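Local coordinates for putative glucoamylase (Bacteroides fragilis NCTC 9343, PDB 3EU8), which is a putative glucoamylase that probably hydrolyses glycosidic bonds in carbohydrates, its natural substrate being unestablished, at residues 34-39 with 368-373; 204-209 with 266-271; 289-294 with 325-330. One frame throughout, in Å; residues are numbered along the deposited sequence.

Contact 1. Residues 34-39 with 368-373; sequences WDAAEP and GPYGFY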
loop_
_atom_site.group_PDB
_atom_site.type_symbol
_atom_site.label_atom_id
_atom_site.label_comp_id
_atom_site.label_asym_id
_atom_site.label_seq_id
_atom_site.Cartn_x
_atom_site.Cartn_y
_atom_site.Cartn_z
ATOM N N TRP A 34 -4.128 -14.940 -4.187
ATOM C CA TRP A 34 -4.892 -16.149 -3.948
ATOM C C TRP A 34 -4.133 -17.417 -4.401
ATOM O O TRP A 34 -3.898 -18.322 -3.604
ATOM C CB TRP A 34 -6.328 -16.071 -4.554
ATOM C CG TRP A 34 -7.129 -17.265 -4.134
ATOM C CD1 TRP A 34 -7.250 -18.455 -4.818
ATOM C CD2 TRP A 34 -7.816 -17.459 -2.884
ATOM N NE1 TRP A 34 -7.972 -19.353 -4.083
ATOM C CE2 TRP A 34 -8.347 -18.782 -2.900
ATOM C CE3 TRP A 34 -8.043 -16.657 -1.772
ATOM C CZ2 TRP A 34 -9.114 -19.310 -1.843
ATOM C CZ3 TRP A 34 -8.810 -17.178 -0.704
ATOM C CH2 TRP A 34 -9.325 -18.488 -0.748
ATOM N N ASP A 35 -3.724 -17.462 -5.665
ATOM C CA ASP A 35 -3.080 -18.626 -6.210
ATOM C C ASP A 35 -1.578 -18.606 -5.886
ATOM O O ASP A 35 -0.989 -19.665 -5.719
ATOM C CB ASP A 35 -3.270 -18.695 -7.739
ATOM C CG ASP A 35 -4.726 -18.985 -8.192
ATOM O OD1 ASP A 35 -5.615 -19.380 -7.389
ATOM O OD2 ASP A 35 -4.957 -18.828 -9.412
ATOM N N ALA A 36 -0.957 -17.423 -5.856
ATOM C CA ALA A 36 0.501 -17.300 -5.680
ATOM C C ALA A 36 0.939 -16.875 -4.247
ATOM O O ALA A 36 2.070 -16.453 -4.036
ATOM C CB ALA A 36 1.089 -16.357 -6.787
ATOM N N ALA A 37 0.049 -17.025 -3.268
ATOM C CA ALA A 37 0.378 -16.950 -1.836
ATOM C C ALA A 37 1.451 -17.974 -1.472
ATOM O O ALA A 37 1.443 -19.090 -1.964
ATOM C CB ALA A 37 -0.874 -17.221 -0.982
ATOM N N GLU A 38 2.369 -17.598 -0.589
ATOM C CA GLU A 38 3.338 -18.550 -0.084
ATOM C C GLU A 38 2.545 -19.693 0.620
ATOM O O GLU A 38 1.674 -19.423 1.446
ATOM C CB GLU A 38 4.342 -17.817 0.812
ATOM C CG GLU A 38 5.553 -18.637 1.222
ATOM C CD GLU A 38 5.226 -19.694 2.248
ATOM O OE1 GLU A 38 4.547 -19.402 3.229
ATOM O OE2 GLU A 38 5.608 -20.840 2.044
ATOM N N PRO A 39 2.761 -20.964 0.221
ATOM C CA PRO A 39 1.884 -22.017 0.719
ATOM C C PRO A 39 1.905 -22.331 2.221
ATOM O O PRO A 39 0.903 -22.793 2.721
ATOM C CB PRO A 39 2.288 -23.238 -0.102
ATOM C CG PRO A 39 3.623 -22.961 -0.564
ATOM C CD PRO A 39 3.721 -21.490 -0.757
ATOM N N GLY A 368 0.563 -10.049 -17.439
ATOM C CA GLY A 368 0.796 -11.447 -17.228
ATOM C C GLY A 368 -0.335 -12.156 -16.525
ATOM O O GLY A 368 -1.418 -11.615 -16.384
ATOM N N PRO A 369 -0.083 -13.403 -16.114
ATOM C CA PRO A 369 -1.102 -14.256 -15.500
ATOM C C PRO A 369 -1.664 -13.748 -14.189
ATOM O O PRO A 369 -2.800 -14.040 -13.896
ATOM C CB PRO A 369 -0.389 -15.606 -15.306
ATOM C CG PRO A 369 1.018 -15.382 -15.584
ATOM C CD PRO A 369 1.192 -14.114 -16.322
ATOM N N TYR A 370 -0.880 -12.990 -13.419
ATOM C CA TYR A 370 -1.353 -12.390 -12.179
ATOM C C TYR A 370 -1.416 -10.879 -12.282
ATOM O O TYR A 370 -1.234 -10.177 -11.295
ATOM C CB TYR A 370 -0.490 -12.833 -10.995
ATOM C CG TYR A 370 -0.381 -14.338 -10.884
ATOM C CD1 TYR A 370 -1.496 -15.097 -10.570
ATOM C CD2 TYR A 370 0.830 -15.007 -11.092
ATOM C CE1 TYR A 370 -1.427 -16.476 -10.475
ATOM C CE2 TYR A 370 0.908 -16.385 -10.998
ATOM C CZ TYR A 370 -0.230 -17.118 -10.679
ATOM O OH TYR A 370 -0.217 -18.511 -10.582
ATOM N N GLY A 371 -1.686 -10.392 -13.482
ATOM C CA GLY A 371 -1.913 -8.982 -13.718
ATOM C C GLY A 371 -0.685 -8.314 -14.296
ATOM O O GLY A 371 0.197 -8.967 -14.825
ATOM N N PHE A 372 -0.632 -6.995 -14.204
ATOM C CA PHE A 372 0.472 -6.253 -14.782
ATOM C C PHE A 372 1.747 -6.568 -14.040
ATOM O O PHE A 372 1.748 -6.641 -12.823
ATOM C CB PHE A 372 0.229 -4.766 -14.700
ATOM C CG PHE A 372 -0.887 -4.315 -15.530
ATOM C CD1 PHE A 372 -0.712 -4.182 -16.904
ATOM C CD2 PHE A 372 -2.124 -4.049 -14.961
ATOM C CE1 PHE A 372 -1.729 -3.785 -17.679
ATOM C CE2 PHE A 372 -3.174 -3.645 -15.752
ATOM C CZ PHE A 372 -2.975 -3.512 -17.111
ATOM N N TYR A 373 2.823 -6.769 -14.789
ATOM C CA TYR A 373 4.115 -6.981 -14.183
ATOM C C TYR A 373 4.586 -5.665 -13.570
ATOM O O TYR A 373 4.025 -4.601 -13.850
ATOM C CB TYR A 373 5.139 -7.441 -15.220
ATOM C CG TYR A 373 4.850 -8.793 -15.821
ATOM C CD1 TYR A 373 4.702 -9.907 -15.012
ATOM C CD2 TYR A 373 4.764 -8.961 -17.199
ATOM C CE1 TYR A 373 4.444 -11.163 -15.545
ATOM C CE2 TYR A 373 4.517 -10.243 -17.756
ATOM C CZ TYR A 373 4.375 -11.342 -16.911
ATOM O OH TYR A 373 4.118 -12.612 -17.412
HETATM O O HOH W 1 -2.512 -19.522 -10.947
#

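Contact 2. Residues 204-209 with 266-271; sequences ECLIMY and LGLDPV. With EDO (1,2-ethanediol), chain J.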
loop_
_atom_site.group_PDB
_atom_site.type_symbol
_atom_site.label_atom_id
_atom_site.label_comp_id
_atom_site.label_asym_id
_atom_site.label_seq_id
_atom_site.Cartn_x
_atom_site.Cartn_y
_atom_site.Cartn_z
ATOM N N GLU A 204 4.740 8.205 2.967
ATOM C CA GLU A 204 3.688 7.158 2.881
ATOM C C GLU A 204 3.137 6.667 4.225
ATOM O O GLU A 204 2.272 5.799 4.251
ATOM C CB GLU A 204 4.228 5.944 2.110
ATOM C CG GLU A 204 5.184 5.078 2.906
ATOM C CD GLU A 204 6.663 5.508 2.800
ATOM O OE1 GLU A 204 6.997 6.696 2.613
ATOM O OE2 GLU A 204 7.491 4.616 2.923
ATOM N N CYS A 205 3.627 7.220 5.334
ATOM C CA CYS A 205 3.409 6.638 6.677
ATOM C C CYS A 205 2.277 7.174 7.528
ATOM O O CYS A 205 2.271 6.900 8.721
ATOM C CB CYS A 205 4.719 6.766 7.482
ATOM S SG CYS A 205 6.111 5.963 6.680
ATOM N N LEU A 206 1.363 7.988 6.967
ATOM C CA LEU A 206 0.307 8.620 7.769
ATOM C C LEU A 206 -0.513 7.618 8.588
ATOM O O LEU A 206 -0.854 7.862 9.771
ATOM C CB LEU A 206 -0.625 9.444 6.881
ATOM C CG LEU A 206 -1.830 10.179 7.513
ATOM C CD1 LEU A 206 -1.431 11.113 8.644
ATOM C CD2 LEU A 206 -2.589 10.960 6.431
ATOM N N ILE A 207 -0.855 6.499 7.951
ATOM C CA ILE A 207 -1.752 5.516 8.565
ATOM C C ILE A 207 -1.146 4.980 9.860
ATOM O O ILE A 207 -1.878 4.658 10.783
ATOM C CB ILE A 207 -2.158 4.357 7.568
ATOM C CG1 ILE A 207 -3.467 3.673 8.008
ATOM C CG2 ILE A 207 -1.030 3.332 7.364
ATOM C CD1 ILE A 207 -4.686 4.655 8.024
HETATM N N MSE A 208 0.186 4.914 9.932
HETATM C CA MSE A 208 0.879 4.536 11.189
HETATM C C MSE A 208 0.498 5.411 12.380
HETATM O O MSE A 208 0.210 4.899 13.458
HETATM C CB MSE A 208 2.410 4.637 11.028
HETATM C CG MSE A 208 3.180 4.101 12.253
HETATM SE SE MSE A 208 5.062 4.118 12.046
HETATM C CE MSE A 208 5.299 6.130 12.033
ATOM N N TYR A 209 0.557 6.728 12.176
ATOM C CA TYR A 209 0.182 7.702 13.205
ATOM C C TYR A 209 -1.279 7.596 13.574
ATOM O O TYR A 209 -1.613 7.615 14.765
ATOM C CB TYR A 209 0.566 9.145 12.797
ATOM C CG TYR A 209 2.023 9.432 13.093
ATOM C CD1 TYR A 209 2.426 9.922 14.339
ATOM C CD2 TYR A 209 3.004 9.186 12.136
ATOM C CE1 TYR A 209 3.805 10.172 14.641
ATOM C CE2 TYR A 209 4.358 9.419 12.417
ATOM C CZ TYR A 209 4.745 9.921 13.674
ATOM O OH TYR A 209 6.063 10.129 13.913
ATOM N N LEU A 266 -5.633 3.247 1.330
ATOM C CA LEU A 266 -6.308 2.009 0.943
ATOM C C LEU A 266 -7.586 1.757 1.808
ATOM O O LEU A 266 -8.644 1.306 1.306
ATOM C CB LEU A 266 -5.298 0.855 1.090
ATOM C CG LEU A 266 -4.127 0.844 0.096
ATOM C CD1 LEU A 266 -3.385 -0.472 0.231
ATOM C CD2 LEU A 266 -4.595 1.044 -1.384
ATOM N N GLY A 267 -7.447 2.012 3.117
ATOM C CA GLY A 267 -8.542 1.940 4.085
ATOM C C GLY A 267 -8.973 3.318 4.574
ATOM O O GLY A 267 -10.164 3.624 4.663
ATOM N N LEU A 268 -8.022 4.156 4.932
ATOM C CA LEU A 268 -8.363 5.563 5.230
ATOM C C LEU A 268 -8.909 6.207 3.948
ATOM O O LEU A 268 -8.227 6.230 2.913
ATOM C CB LEU A 268 -7.140 6.348 5.698
ATOM C CG LEU A 268 -7.218 7.811 6.123
ATOM C CD1 LEU A 268 -8.146 8.052 7.326
ATOM C CD2 LEU A 268 -5.790 8.271 6.483
ATOM N N ASP A 269 -10.135 6.722 4.032
ATOM C CA ASP A 269 -10.824 7.314 2.920
ATOM C C ASP A 269 -10.388 8.776 2.819
ATOM O O ASP A 269 -10.711 9.546 3.714
ATOM C CB ASP A 269 -12.352 7.261 3.154
ATOM C CG ASP A 269 -13.158 7.634 1.907
ATOM O OD1 ASP A 269 -12.605 8.204 0.955
ATOM O OD2 ASP A 269 -14.342 7.309 1.860
ATOM N N PRO A 270 -9.707 9.164 1.716
ATOM C CA PRO A 270 -9.324 10.565 1.483
ATOM C C PRO A 270 -10.447 11.526 1.096
ATOM O O PRO A 270 -10.282 12.743 1.228
ATOM C CB PRO A 270 -8.330 10.458 0.319
ATOM C CG PRO A 270 -8.758 9.254 -0.423
ATOM C CD PRO A 270 -9.221 8.293 0.621
ATOM N N VAL A 271 -11.562 10.985 0.620
ATOM C CA VAL A 271 -12.663 11.798 0.087
ATOM C C VAL A 271 -13.374 12.512 1.238
ATOM O O VAL A 271 -13.898 11.886 2.160
ATOM C CB VAL A 271 -13.655 10.949 -0.754
ATOM C CG1 VAL A 271 -14.781 11.797 -1.256
ATOM C CG2 VAL A 271 -12.911 10.258 -1.908
HETATM C C1 EDO J . 10.983 5.294 2.812
HETATM O O1 EDO J . 10.144 5.116 1.664
HETATM C C2 EDO J . 10.745 6.673 3.410
HETATM O O2 EDO J . 9.545 7.260 2.881
#

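Contact 3. Residues 289-294 with 325-330; sequences TLVNRE and HGPLER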
loop_
_atom_site.group_PDB
_atom_site.type_symbol
_atom_site.label_atom_id
_atom_site.label_comp_id
_atom_site.label_asym_id
_atom_site.label_seq_id
_atom_site.Cartn_x
_atom_site.Cartn_y
_atom_site.Cartn_z
ATOM N N THR A 289 -0.674 12.992 -8.003
ATOM C CA THR A 289 -0.867 12.095 -9.150
ATOM C C THR A 289 -0.732 12.914 -10.427
ATOM O O THR A 289 -0.096 12.484 -11.366
ATOM C CB THR A 289 -2.289 11.422 -9.097
ATOM O OG1 THR A 289 -2.446 10.727 -7.855
ATOM C CG2 THR A 289 -2.528 10.451 -10.245
ATOM N N LEU A 290 -1.319 14.108 -10.452
ATOM C CA LEU A 290 -1.266 14.956 -11.639
ATOM C C LEU A 290 0.137 15.542 -11.920
ATOM O O LEU A 290 0.494 15.711 -13.093
ATOM C CB LEU A 290 -2.336 16.056 -11.580
ATOM C CG LEU A 290 -3.833 15.636 -11.602
ATOM C CD1 LEU A 290 -4.771 16.893 -11.371
ATOM C CD2 LEU A 290 -4.247 14.915 -12.871
ATOM N N VAL A 291 0.919 15.828 -10.868
ATOM C CA VAL A 291 2.342 16.221 -10.989
ATOM C C VAL A 291 3.158 15.109 -11.673
ATOM O O VAL A 291 4.004 15.365 -12.532
ATOM C CB VAL A 291 2.963 16.466 -9.597
ATOM C CG1 VAL A 291 4.481 16.490 -9.639
ATOM C CG2 VAL A 291 2.400 17.702 -8.996
ATOM N N ASN A 292 2.885 13.875 -11.261
ATOM C CA ASN A 292 3.523 12.695 -11.805
ATOM C C ASN A 292 3.177 12.576 -13.292
ATOM O O ASN A 292 4.060 12.433 -14.138
ATOM C CB ASN A 292 3.044 11.440 -11.027
ATOM C CG ASN A 292 4.002 10.251 -11.156
ATOM O OD1 ASN A 292 4.021 9.570 -12.164
ATOM N ND2 ASN A 292 4.785 10.000 -10.113
ATOM N N ARG A 293 1.884 12.634 -13.600
ATOM C CA ARG A 293 1.403 12.574 -14.973
ATOM C C ARG A 293 2.025 13.677 -15.830
ATOM O O ARG A 293 2.465 13.433 -16.955
ATOM C CB ARG A 293 -0.094 12.724 -14.956
ATOM C CG ARG A 293 -0.721 12.789 -16.295
ATOM C CD ARG A 293 -2.214 12.897 -16.152
ATOM N NE ARG A 293 -2.838 12.960 -17.473
ATOM C CZ ARG A 293 -3.051 14.073 -18.180
ATOM N NH1 ARG A 293 -2.682 15.272 -17.750
ATOM N NH2 ARG A 293 -3.620 13.969 -19.367
ATOM N N GLU A 294 2.065 14.886 -15.285
ATOM C CA GLU A 294 2.579 16.016 -16.012
ATOM C C GLU A 294 4.055 15.852 -16.337
ATOM O O GLU A 294 4.459 16.131 -17.469
ATOM C CB GLU A 294 2.350 17.317 -15.260
ATOM C CG GLU A 294 2.416 18.537 -16.168
ATOM C CD GLU A 294 1.296 18.584 -17.229
ATOM O OE1 GLU A 294 0.202 17.990 -17.031
ATOM O OE2 GLU A 294 1.522 19.206 -18.285
ATOM N N HIS A 325 11.743 5.526 -8.257
ATOM C CA HIS A 325 11.446 6.454 -9.340
ATOM C C HIS A 325 10.432 7.529 -8.907
ATOM O O HIS A 325 9.521 7.275 -8.123
ATOM C CB HIS A 325 10.916 5.761 -10.574
ATOM C CG HIS A 325 11.624 4.495 -10.927
ATOM N ND1 HIS A 325 11.073 3.249 -10.674
ATOM C CD2 HIS A 325 12.818 4.275 -11.535
ATOM C CE1 HIS A 325 11.900 2.318 -11.127
ATOM N NE2 HIS A 325 12.962 2.909 -11.650
ATOM N N GLY A 326 10.576 8.721 -9.463
ATOM C CA GLY A 326 9.677 9.841 -9.137
ATOM C C GLY A 326 9.728 10.916 -10.193
ATOM O O GLY A 326 10.618 10.892 -11.076
ATOM N N PRO A 327 8.765 11.864 -10.143
ATOM C CA PRO A 327 8.661 12.878 -11.209
ATOM C C PRO A 327 9.682 14.033 -11.049
ATOM O O PRO A 327 9.314 15.201 -10.793
ATOM C CB PRO A 327 7.230 13.353 -11.076
ATOM C CG PRO A 327 6.956 13.261 -9.602
ATOM C CD PRO A 327 7.730 12.050 -9.113
ATOM N N LEU A 328 10.953 13.666 -11.175
ATOM C CA LEU A 328 12.096 14.569 -11.128
ATOM C C LEU A 328 13.173 13.906 -11.994
ATOM O O LEU A 328 13.361 12.702 -11.894
ATOM C CB LEU A 328 12.618 14.741 -9.684
ATOM C CG LEU A 328 13.768 15.765 -9.487
ATOM C CD1 LEU A 328 13.372 17.259 -9.814
ATOM C CD2 LEU A 328 14.302 15.643 -8.086
ATOM N N GLU A 329 13.851 14.665 -12.853
ATOM C CA GLU A 329 14.827 14.076 -13.803
ATOM C C GLU A 329 15.819 13.098 -13.142
ATOM O O GLU A 329 16.054 11.986 -13.640
ATOM C CB GLU A 329 15.589 15.183 -14.535
ATOM C CG GLU A 329 14.822 15.762 -15.673
ATOM C CD GLU A 329 15.627 16.754 -16.536
ATOM O OE1 GLU A 329 16.816 16.522 -16.815
ATOM O OE2 GLU A 329 15.037 17.756 -16.977
ATOM N N ARG A 330 16.369 13.538 -12.013
ATOM C CA ARG A 330 17.247 12.762 -11.144
ATOM C C ARG A 330 16.731 11.358 -10.857
ATOM O O ARG A 330 17.510 10.404 -10.778
ATOM C CB ARG A 330 17.363 13.524 -9.822
ATOM C CG ARG A 330 18.486 13.138 -8.901
ATOM C CD ARG A 330 18.358 13.905 -7.574
ATOM N NE ARG A 330 17.167 13.512 -6.834
#

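Contact 1. Residues 34-39 with 368-373
The two backbones keep well apart, with the CA atoms of Ala36 and Tyr370 8.4 Å from each other as their nearest pair, so the gap is spanned by one long side chain. It is a clear case of a turn residue reaching across to a distant loop. Tyr370 sits in a type I turn from Gly368 to Gly371, closed by backbone hydrogen bonds in both directions between these two glycines. With CG placed opposite its own carbonyl carbon (chi1 -54°), the tyrosine throws its ring out from the turn toward the loop that follows helix 18-34. There Ala36 CB stands over one face in a CH-pi contact, 4.3 Å from the centroid of the Tyr370 ring and shifted toward the rim. Asp35 CB comes in obliquely, 4.0 Å from Tyr370 CE1. The polar ends meet indirectly: one water gives a hydrogen bond to Asp35 OD2 at 3.0 Å and also pairs with Tyr370 OH, tying the carboxylate to the phenol at the more exposed margin. Gly371 has backbone angles that call for glycine, which lets the chain leave the turn as a strand. The tight hairpin of strands 367-368 and 371-372 is held by Tyr387, whose OH hydrogen-bonds to Tyr370 N and Gly371 O, while Asn31 and Tyr32 of helix 18-34 also touch the Tyr370 side chain.

Contact 2. Residues 204-209 with 266-271
Leu206 and Ile207 both lean on Leu268, and the chain that delivers them begins at Glu204. This glutamate bends at chi2 (-89°), and its carboxylate grips a 1,2-ethanediol with both oxygens: the diol's O2 donates to Glu204 OE1 at 2.6 Å and its O1 donates to Glu204 OE2 at 3.0 Å. The molecule probably came from the crystallisation liquor, though such molecules often mark pockets; the side chain of Glu204 also touches Trp185, Phe259 and Trp260. Cys205 follows, its carbonyl O accepting a weak hydrogen bond from Met208 N (a selenomethionine) as helix 206-214 starts. Ser264 OG bonds to both Glu204 O and Ile207 N, pinning this helix start to the chain just ahead of 266-271. The protein's place in the six-hairpin clan is consistent with an (alpha/alpha)6 toroid of paired helices, and here the start of helix 206-214 packs on the loop before strand 273-274. At Leu206, CD2 meets Leu268 CD2 at 4.2 Å, the two side chains crossing at about a right angle. Ile207 comes closer and runs the other way: with CG1 opposite the backbone N (chi1 -158°), it sends CD1 past the leucine to lie 3.8 Å from Leu268 CB. Leu268 is thus held by two branches, its CD2 touching both neighbours. Phe137, Gln140 and Phe411 also border Ile207, and Gln140 OE1 accepts from Gly267 N and Leu268 N, fixing the loop backbone that carries the leucine.

Contact 3. Residues 289-294 with 325-330
Pro327 presses its ring against one flank of helix 281-298, meeting Val291 and Asn292 where the two segments come closest, with the CA atoms of Asn292 and Pro327 5.2 Å apart. The case illustrates how a rigid ring can lie against a helix without any hydrogen bond across the join. Pro327 CB rests 3.8 Å from Asn292 CA, close to the helix backbone itself. The amide nitrogen Asn292 ND2 meets two ring carbons, 3.7 Å from Pro327 CD and 4.0 Å from Pro327 CG. Pro327 CG, the flap of the pucker, also touches Val291 CG1 at 4.1 Å.

The valine side chain meets the proline through CG1. A chi1 of 164° sets CG1 opposite the backbone N, and the side chain crosses the proline at about a right angle. Asn292 also swings its CG opposite the backbone N (chi1 -159°), but here the amide is then rotated by chi2 of -78°, and its nitrogen is brought up to the proline. This is van der Waals contact between an amide nitrogen and ring CH2 groups; Asn292 OD1 accepts from Leu313 N, and ND2 too has a hydrogen-bond partner beyond the two segments, an arrangement that would hold the amide's rotation. The buried amide is therefore both a polar link to the loop at Leu313 and a wall for the proline.

Pro327 is itself held at the centre of an inverse gamma turn, with Leu328 N bonding to Gly326 O at 2.8 Å. Around the join, Tyr295, one helical turn beyond Val291, also touches Pro327; Ile244 of strand 244-248 backs Val291, and the loop bearing Pro327 runs on from strand 321-324 toward helix 338-342.

How the contacts relate
Contact 2 lies deepest, its centre about 9 Å from that of the chain; the centres of contacts 1 and 3 sit farther out, about 17 and 19 Å from the chain centre, although contact 3 is still buried while contact 1 has an exposed side. That position matches the chemistry: aliphatic side chains alone meet across contact 2, a proline meets a valine and an asparagine amide in contact 3, and contact 1 combines an aromatic face with a water bridge. None has a direct hydrogen bond between its segments. Along the sequence contacts 2 and 3 follow one another inside the long loop closed by contact 1, and each joins different elements. No two of the contacts touch.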